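Local coordinates for protein Alp7A (Bacillus subtilis, PDB 5EC0) that binds adenine nucleotide and, as a plasmid-encoded bacterial actin homologue, probably polymerises into filaments that segregate plasmid DNA, at residues 107-112 / 164-169; 36-41 / 55-60. All blocks are in the same frame, centred on the assembly; numbering follows the deposited sequence.

Interaction 1: residues 107-112 / 164-169; sequences YYQALK and LEKELT
With CG anti to the backbone N (chi1 -164°) and a bend at chi2, Q109 reaches off helix 95-112 toward K166 and L168 on strand 166-179. K166 starts with CG between its own backbone N and carbonyl carbon, and a bend at chi3 carries its ammonium group to the amide. NZ of K166 donates to OE1 of Q109 at 2.9 Å, meeting the C=O at 116° from well above the carbonyl plane. That ammonium also donates to the backbone carbonyls of R115 and D117, D117 being its strongest partner, so three carbonyl oxygens accept from it just past the end of the helix. The other end of the Q109 amide is held too, NE2 bonding to the carbonyl of K114. In this actin-like fold the contact packs the C-terminal turn of the helix on one face of the mixed sheet that holds strands 166-179 and 119-129. Along the aliphatic part of Q109, CG lies 3.9 Å from CD1 of L168, and CB is 4.1 Å from CD2 of the same leucine. Were Q109 replaced by an alanine, K166 would probably lose one of its carbonyl partners, the K114 carbonyl its amide donor, and L168 the methylene packed against its CD1. V120 of the adjoining strand 119-129 touches both Q109 and L168.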
ATOM      1  N   TYR A 107       9.553 -15.720   0.977  1.00 35.03           N
ATOM      2  CA  TYR A 107      10.566 -14.920   1.647  1.00 34.45           C
ATOM      3  C   TYR A 107      10.404 -14.966   3.166  1.00 34.63           C
ATOM      4  O   TYR A 107      11.373 -15.163   3.909  1.00 30.09           O
ATOM      5  CB  TYR A 107      10.510 -13.474   1.177  1.00 34.94           C
ATOM      6  CG  TYR A 107      11.339 -12.576   2.058  1.00 35.85           C
ATOM      7  CD1 TYR A 107      12.721 -12.719   2.120  1.00 36.08           C
ATOM      8  CD2 TYR A 107      10.740 -11.606   2.851  1.00 33.81           C
ATOM      9  CE1 TYR A 107      13.489 -11.907   2.934  1.00 35.50           C
ATOM     10  CE2 TYR A 107      11.499 -10.789   3.666  1.00 32.38           C
ATOM     11  CZ  TYR A 107      12.876 -10.950   3.699  1.00 30.60           C
ATOM     12  OH  TYR A 107      13.627 -10.146   4.513  1.00 30.42           O
ATOM     13  N   TYR A 108       9.175 -14.770   3.627  1.00 33.08           N
ATOM     14  CA  TYR A 108       8.905 -14.796   5.059  1.00 36.45           C
ATOM     15  C   TYR A 108       9.221 -16.177   5.630  1.00 39.19           C
ATOM     16  O   TYR A 108       9.754 -16.288   6.738  1.00 35.69           O
ATOM     17  CB  TYR A 108       7.454 -14.421   5.345  1.00 30.33           C
ATOM     18  CG  TYR A 108       7.105 -14.445   6.813  1.00 30.49           C
ATOM     19  CD1 TYR A 108       7.323 -13.324   7.618  1.00 28.71           C
ATOM     20  CD2 TYR A 108       6.543 -15.575   7.395  1.00 30.32           C
ATOM     21  CE1 TYR A 108       6.994 -13.332   8.963  1.00 30.08           C
ATOM     22  CE2 TYR A 108       6.221 -15.600   8.748  1.00 30.87           C
ATOM     23  CZ  TYR A 108       6.442 -14.475   9.527  1.00 37.24           C
ATOM     24  OH  TYR A 108       6.110 -14.493  10.870  1.00 35.43           O
ATOM     25  N   GLN A 109       8.902 -17.224   4.867  1.00 36.75           N
ATOM     26  CA  GLN A 109       9.192 -18.586   5.306  1.00 40.15           C
ATOM     27  C   GLN A 109      10.696 -18.798   5.455  1.00 40.02           C
ATOM     28  O   GLN A 109      11.145 -19.414   6.424  1.00 43.81           O
ATOM     29  CB  GLN A 109       8.619 -19.618   4.335  1.00 34.53           C
ATOM     30  CG  GLN A 109       8.537 -21.018   4.910  1.00 30.55           C
ATOM     31  CD  GLN A 109       9.880 -21.775   4.948  1.00 40.00           C
ATOM     32  OE1 GLN A 109      10.685 -21.710   4.011  1.00 40.26           O
ATOM     33  NE2 GLN A 109      10.114 -22.500   6.040  1.00 37.97           N
ATOM     34  N   ALA A 110      11.465 -18.298   4.490  1.00 39.07           N
ATOM     35  CA  ALA A 110      12.922 -18.444   4.518  1.00 37.93           C
ATOM     36  C   ALA A 110      13.527 -17.641   5.663  1.00 35.56           C
ATOM     37  O   ALA A 110      14.470 -18.087   6.306  1.00 42.93           O
ATOM     38  CB  ALA A 110      13.531 -18.008   3.197  1.00 36.21           C
ATOM     39  N   LEU A 111      12.977 -16.454   5.906  1.00 32.65           N
ATOM     40  CA  LEU A 111      13.467 -15.577   6.964  1.00 38.53           C
ATOM     41  C   LEU A 111      13.187 -16.137   8.354  1.00 42.41           C
ATOM     42  O   LEU A 111      14.089 -16.220   9.175  1.00 43.14           O
ATOM     43  CB  LEU A 111      12.845 -14.179   6.837  1.00 36.42           C
ATOM     44  CG  LEU A 111      13.384 -13.073   7.752  1.00 36.58           C
ATOM     45  CD1 LEU A 111      14.857 -12.777   7.449  1.00 37.91           C
ATOM     46  CD2 LEU A 111      12.552 -11.799   7.629  1.00 38.52           C
ATOM     47  N   LYS A 112      11.939 -16.522   8.613  1.00 39.62           N
ATOM     48  CA  LYS A 112      11.518 -16.870   9.970  1.00 41.57           C
ATOM     49  C   LYS A 112      11.312 -18.366  10.222  1.00 44.41           C
ATOM     50  O   LYS A 112      11.053 -18.759  11.355  1.00 50.36           O
ATOM     51  CB  LYS A 112      10.222 -16.138  10.323  1.00 39.61           C
ATOM     52  CG  LYS A 112      10.253 -14.641  10.089  1.00 43.20           C
ATOM     53  CD  LYS A 112      11.067 -13.911  11.155  1.00 48.14           C
ATOM     54  CE  LYS A 112      10.674 -12.428  11.212  1.00 49.52           C
ATOM     55  NZ  LYS A 112      11.222 -11.687  12.396  1.00 50.14           N
ATOM     56  N   LEU A 164      18.782 -21.286  -1.330  1.00 52.53           N
ATOM     57  CA  LEU A 164      17.471 -21.270  -0.666  1.00 46.15           C
ATOM     58  C   LEU A 164      16.384 -21.922  -1.521  1.00 46.14           C
ATOM     59  O   LEU A 164      15.199 -21.646  -1.349  1.00 45.76           O
ATOM     60  CB  LEU A 164      17.060 -19.837  -0.327  1.00 46.95           C
ATOM     61  CG  LEU A 164      17.916 -19.126   0.719  1.00 56.36           C
ATOM     62  CD1 LEU A 164      17.627 -17.635   0.729  1.00 55.49           C
ATOM     63  CD2 LEU A 164      17.700 -19.734   2.104  1.00 57.68           C
ATOM     64  N   GLU A 165      16.802 -22.778  -2.447  1.00 52.02           N
ATOM     65  CA  GLU A 165      15.883 -23.493  -3.325  1.00 52.21           C
ATOM     66  C   GLU A 165      14.922 -24.405  -2.570  1.00 48.81           C
ATOM     67  O   GLU A 165      15.300 -25.063  -1.604  1.00 50.34           O
ATOM     68  CB  GLU A 165      16.662 -24.333  -4.340  1.00 58.59           C
ATOM     69  CG  GLU A 165      17.690 -23.558  -5.133  1.00 65.56           C
ATOM     70  CD  GLU A 165      19.093 -23.752  -4.597  1.00 68.04           C
ATOM     71  OE1 GLU A 165      19.273 -23.700  -3.362  1.00 62.80           O
ATOM     72  OE2 GLU A 165      20.012 -23.967  -5.413  1.00 75.32           O
ATOM     73  N   LYS A 166      13.681 -24.439  -3.041  1.00 47.54           N
ATOM     74  CA  LYS A 166      12.666 -25.390  -2.585  1.00 46.54           C
ATOM     75  C   LYS A 166      11.385 -25.119  -3.350  1.00 41.50           C
ATOM     76  O   LYS A 166      11.208 -24.031  -3.898  1.00 38.51           O
ATOM     77  CB  LYS A 166      12.400 -25.280  -1.073  1.00 46.31           C
ATOM     78  CG  LYS A 166      11.838 -23.934  -0.628  1.00 42.00           C
ATOM     79  CD  LYS A 166      11.284 -23.988   0.795  1.00 42.87           C
ATOM     80  CE  LYS A 166      12.399 -24.142   1.826  1.00 45.18           C
ATOM     81  NZ  LYS A 166      11.875 -24.210   3.219  1.00 39.58           N
ATOM     82  N   GLU A 167      10.497 -26.104  -3.382  1.00 42.92           N
ATOM     83  CA  GLU A 167       9.110 -25.857  -3.757  1.00 48.78           C
ATOM     84  C   GLU A 167       8.236 -25.781  -2.501  1.00 47.78           C
ATOM     85  O   GLU A 167       8.128 -26.739  -1.729  1.00 48.83           O
ATOM     86  CB  GLU A 167       8.578 -26.933  -4.704  1.00 50.76           C
ATOM     87  CG  GLU A 167       7.255 -26.547  -5.339  1.00 50.61           C
ATOM     88  CD  GLU A 167       6.783 -27.553  -6.374  1.00 58.89           C
ATOM     89  OE1 GLU A 167       7.072 -28.764  -6.208  1.00 63.15           O
ATOM     90  OE2 GLU A 167       6.127 -27.124  -7.355  1.00 56.51           O
ATOM     91  N   LEU A 168       7.611 -24.631  -2.307  1.00 36.42           N
ATOM     92  CA  LEU A 168       6.819 -24.396  -1.121  1.00 34.78           C
ATOM     93  C   LEU A 168       5.345 -24.580  -1.459  1.00 38.10           C
ATOM     94  O   LEU A 168       4.838 -23.968  -2.414  1.00 34.42           O
ATOM     95  CB  LEU A 168       7.092 -22.986  -0.592  1.00 33.35           C
ATOM     96  CG  LEU A 168       6.739 -22.543   0.822  1.00 42.06           C
ATOM     97  CD1 LEU A 168       7.670 -23.167   1.834  1.00 38.49           C
ATOM     98  CD2 LEU A 168       6.832 -21.026   0.893  1.00 42.69           C
ATOM     99  N   THR A 169       4.661 -25.434  -0.704  1.00 36.07           N
ATOM    100  CA  THR A 169       3.197 -25.482  -0.795  1.00 39.09           C
ATOM    101  C   THR A 169       2.595 -24.494   0.202  1.00 36.36           C
ATOM    102  O   THR A 169       2.928 -24.520   1.389  1.00 38.70           O
ATOM    103  CB  THR A 169       2.647 -26.889  -0.535  1.00 37.64           C
ATOM    104  OG1 THR A 169       3.238 -27.799  -1.460  1.00 39.53           O
ATOM    105  CG2 THR A 169       1.144 -26.936  -0.718  1.00 37.17           C
TER

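Interaction 2: residues 36-41 / 55-60; sequences EAAEGK and RLLVST
L57 projects from strand 56-62 toward the end of the short helix 35-38, its two methyls split over A38. CD1 lies 4.1 Å from CB of A38, while CD2 sits 3.6 Å from the carbonyl oxygen of the same residue, so one leucine fork spans the alanine methyl and the start of the turn behind it. CG of L57 stands anti to the backbone N (chi1 173°), which carries both branches out from the strand toward the helix. K41 reaches the fork with the aliphatic part of its chain: its CG is 4.3 Å from CD2 of L57. In this region of the actin-like fold the chain runs off strand 22-33 into a single turn of helix, and the contact lays the end of that turn against a face of the mixed sheet. E39 is the first residue to leave helical geometry, and G40 follows at positive phi (70°), turning the chain back so that K41 comes to the leucine. A weak backbone bond from N of K41 to O of A38, 3.5 Å long, spans this turn, and the oxygen it uses is the one touched by CD2. Neighbouring strands complete the apolar surroundings: I33 of strand 22-33 touches both A38 and L57, and L70 of strand 65-71 meets L57 and K41. Strand 56-62 is held in the sheet by backbone pairing on either flank, L57 with L160 and V58 with F69.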
ATOM      1  N   GLU A  36      15.542 -20.549 -19.587  1.00 59.15           N
ATOM      2  CA  GLU A  36      16.977 -20.468 -19.780  1.00 60.24           C
ATOM      3  C   GLU A  36      17.500 -19.136 -19.256  1.00 60.47           C
ATOM      4  O   GLU A  36      18.632 -19.063 -18.806  1.00 66.55           O
ATOM      5  CB  GLU A  36      17.364 -20.661 -21.252  1.00 66.37           C
ATOM      6  CG  GLU A  36      17.760 -19.380 -21.958  1.00 71.10           C
ATOM      7  CD  GLU A  36      17.985 -19.559 -23.437  1.00 78.73           C
ATOM      8  OE1 GLU A  36      17.852 -20.701 -23.933  1.00 85.78           O
ATOM      9  OE2 GLU A  36      18.290 -18.548 -24.101  1.00 76.43           O
ATOM     10  N   ALA A  37      16.689 -18.082 -19.307  1.00 58.30           N
ATOM     11  CA  ALA A  37      17.142 -16.789 -18.795  1.00 57.96           C
ATOM     12  C   ALA A  37      17.311 -16.847 -17.271  1.00 55.59           C
ATOM     13  O   ALA A  37      18.238 -16.254 -16.724  1.00 52.41           O
ATOM     14  CB  ALA A  37      16.174 -15.677 -19.190  1.00 52.90           C
ATOM     15  N   ALA A  38      16.424 -17.586 -16.606  1.00 52.79           N
ATOM     16  CA  ALA A  38      16.456 -17.754 -15.150  1.00 52.07           C
ATOM     17  C   ALA A  38      17.629 -18.626 -14.710  1.00 59.83           C
ATOM     18  O   ALA A  38      18.172 -18.464 -13.613  1.00 60.41           O
ATOM     19  CB  ALA A  38      15.141 -18.348 -14.662  1.00 49.70           C
ATOM     20  N   GLU A  39      18.006 -19.563 -15.570  1.00 64.09           N
ATOM     21  CA  GLU A  39      19.229 -20.327 -15.379  1.00 67.99           C
ATOM     22  C   GLU A  39      20.392 -19.473 -15.873  1.00 70.62           C
ATOM     23  O   GLU A  39      20.306 -18.845 -16.922  1.00 71.46           O
ATOM     24  CB  GLU A  39      19.142 -21.665 -16.117  1.00 76.13           C
ATOM     25  CG  GLU A  39      17.845 -22.421 -15.816  1.00 80.70           C
ATOM     26  CD  GLU A  39      17.763 -23.788 -16.480  1.00 89.48           C
ATOM     27  OE1 GLU A  39      17.341 -23.862 -17.653  1.00 91.47           O
ATOM     28  OE2 GLU A  39      18.101 -24.793 -15.818  1.00 93.91           O
ATOM     29  N   GLY A  40      21.471 -19.395 -15.108  1.00 76.63           N
ATOM     30  CA  GLY A  40      22.552 -18.499 -15.492  1.00 83.07           C
ATOM     31  C   GLY A  40      22.177 -17.027 -15.343  1.00 82.76           C
ATOM     32  O   GLY A  40      22.900 -16.137 -15.792  1.00 83.17           O
ATOM     33  N   LYS A  41      21.018 -16.782 -14.735  1.00 83.68           N
ATOM     34  CA  LYS A  41      20.656 -15.463 -14.226  1.00 79.27           C
ATOM     35  C   LYS A  41      21.503 -15.190 -13.003  1.00 81.52           C
ATOM     36  O   LYS A  41      22.330 -14.272 -12.969  1.00 76.87           O
ATOM     37  CB  LYS A  41      19.175 -15.409 -13.843  1.00 71.92           C
ATOM     38  CG  LYS A  41      18.778 -14.223 -12.962  1.00 61.16           C
ATOM     39  CD  LYS A  41      18.556 -12.989 -13.821  1.00 64.12           C
ATOM     40  CE  LYS A  41      18.351 -11.747 -12.987  1.00 64.25           C
ATOM     41  NZ  LYS A  41      19.518 -11.482 -12.104  1.00 68.65           N
ATOM     42  N   ARG A  55      16.668 -10.737  -3.878  1.00 33.43           N
ATOM     43  CA  ARG A  55      17.106 -11.724  -4.864  1.00 34.46           C
ATOM     44  C   ARG A  55      15.977 -12.714  -5.176  1.00 44.24           C
ATOM     45  O   ARG A  55      16.206 -13.920  -5.263  1.00 44.20           O
ATOM     46  CB  ARG A  55      18.368 -12.455  -4.372  1.00 36.20           C
ATOM     47  CG  ARG A  55      19.555 -11.507  -4.016  1.00 38.10           C
ATOM     48  CD  ARG A  55      20.729 -12.240  -3.377  1.00 39.99           C
ATOM     49  NE  ARG A  55      21.808 -11.328  -2.959  1.00 42.05           N
ATOM     50  CZ  ARG A  55      22.950 -11.118  -3.618  1.00 44.60           C
ATOM     51  NH1 ARG A  55      23.209 -11.756  -4.757  1.00 52.96           N
ATOM     52  NH2 ARG A  55      23.852 -10.271  -3.128  1.00 46.62           N
ATOM     53  N   LEU A  56      14.766 -12.189  -5.363  1.00 37.56           N
ATOM     54  CA  LEU A  56      13.584 -13.034  -5.562  1.00 35.94           C
ATOM     55  C   LEU A  56      13.430 -13.548  -6.988  1.00 32.98           C
ATOM     56  O   LEU A  56      12.969 -12.836  -7.883  1.00 32.67           O
ATOM     57  CB  LEU A  56      12.314 -12.279  -5.161  1.00 35.94           C
ATOM     58  CG  LEU A  56      12.194 -12.086  -3.653  1.00 37.07           C
ATOM     59  CD1 LEU A  56      10.982 -11.264  -3.317  1.00 33.13           C
ATOM     60  CD2 LEU A  56      12.167 -13.425  -2.937  1.00 32.17           C
ATOM     61  N   LEU A  57      13.793 -14.805  -7.177  1.00 32.03           N
ATOM     62  CA  LEU A  57      13.627 -15.479  -8.448  1.00 33.73           C
ATOM     63  C   LEU A  57      12.815 -16.738  -8.196  1.00 34.50           C
ATOM     64  O   LEU A  57      13.294 -17.680  -7.558  1.00 44.28           O
ATOM     65  CB  LEU A  57      14.987 -15.820  -9.064  1.00 38.33           C
ATOM     66  CG  LEU A  57      14.999 -16.678 -10.332  1.00 41.65           C
ATOM     67  CD1 LEU A  57      14.268 -15.988 -11.485  1.00 40.76           C
ATOM     68  CD2 LEU A  57      16.440 -17.046 -10.735  1.00 40.41           C
ATOM     69  N   VAL A  58      11.584 -16.756  -8.682  1.00 33.30           N
ATOM     70  CA  VAL A  58      10.679 -17.843  -8.373  1.00 35.68           C
ATOM     71  C   VAL A  58      10.050 -18.408  -9.630  1.00 44.69           C
ATOM     72  O   VAL A  58      10.074 -17.780 -10.680  1.00 33.64           O
ATOM     73  CB  VAL A  58       9.550 -17.390  -7.432  1.00 39.89           C
ATOM     74  CG1 VAL A  58      10.115 -16.874  -6.109  1.00 31.28           C
ATOM     75  CG2 VAL A  58       8.684 -16.327  -8.118  1.00 39.60           C
ATOM     76  N   SER A  59       9.477 -19.599  -9.519  1.00 42.77           N
ATOM     77  CA  SER A  59       8.649 -20.128 -10.586  1.00 38.88           C
ATOM     78  C   SER A  59       7.349 -20.617  -9.984  1.00 38.79           C
ATOM     79  O   SER A  59       7.303 -21.017  -8.820  1.00 33.00           O
ATOM     80  CB  SER A  59       9.344 -21.261 -11.331  1.00 38.90           C
ATOM     81  OG  SER A  59       9.317 -22.449 -10.564  1.00 43.45           O
ATOM     82  N   THR A  60       6.285 -20.580 -10.773  1.00 38.88           N
ATOM     83  CA  THR A  60       5.029 -21.128 -10.325  1.00 43.34           C
ATOM     84  C   THR A  60       4.276 -21.632 -11.550  1.00 47.77           C
ATOM     85  O   THR A  60       4.584 -21.242 -12.680  1.00 45.73           O
ATOM     86  CB  THR A  60       4.205 -20.083  -9.540  1.00 35.01           C
ATOM     87  OG1 THR A  60       3.106 -20.729  -8.894  1.00 40.96           O
ATOM     88  CG2 THR A  60       3.677 -19.009 -10.465  1.00 38.68           C
TER

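Overall arrangement
From the N terminus, strand 22-33 leads into helix 35-38, and interaction 2 then closes a loop of 13 residues, without helix or strand, when the chain returns as strand 56-62. Strand 65-71 and helix 95-112 follow, and interaction 1 closes a longer excursion of 51 residues that includes strands 119-129 and 153-159. The two closures come in series, neither nested nor crossed. Their centres lie 15 Å apart, and the nearest atoms, about 4 Å apart, do not touch. Both tie a helix end to the same sheet, where strand 153-159 lies between strands 56-62 and 166-179, well away from the ADP pocket.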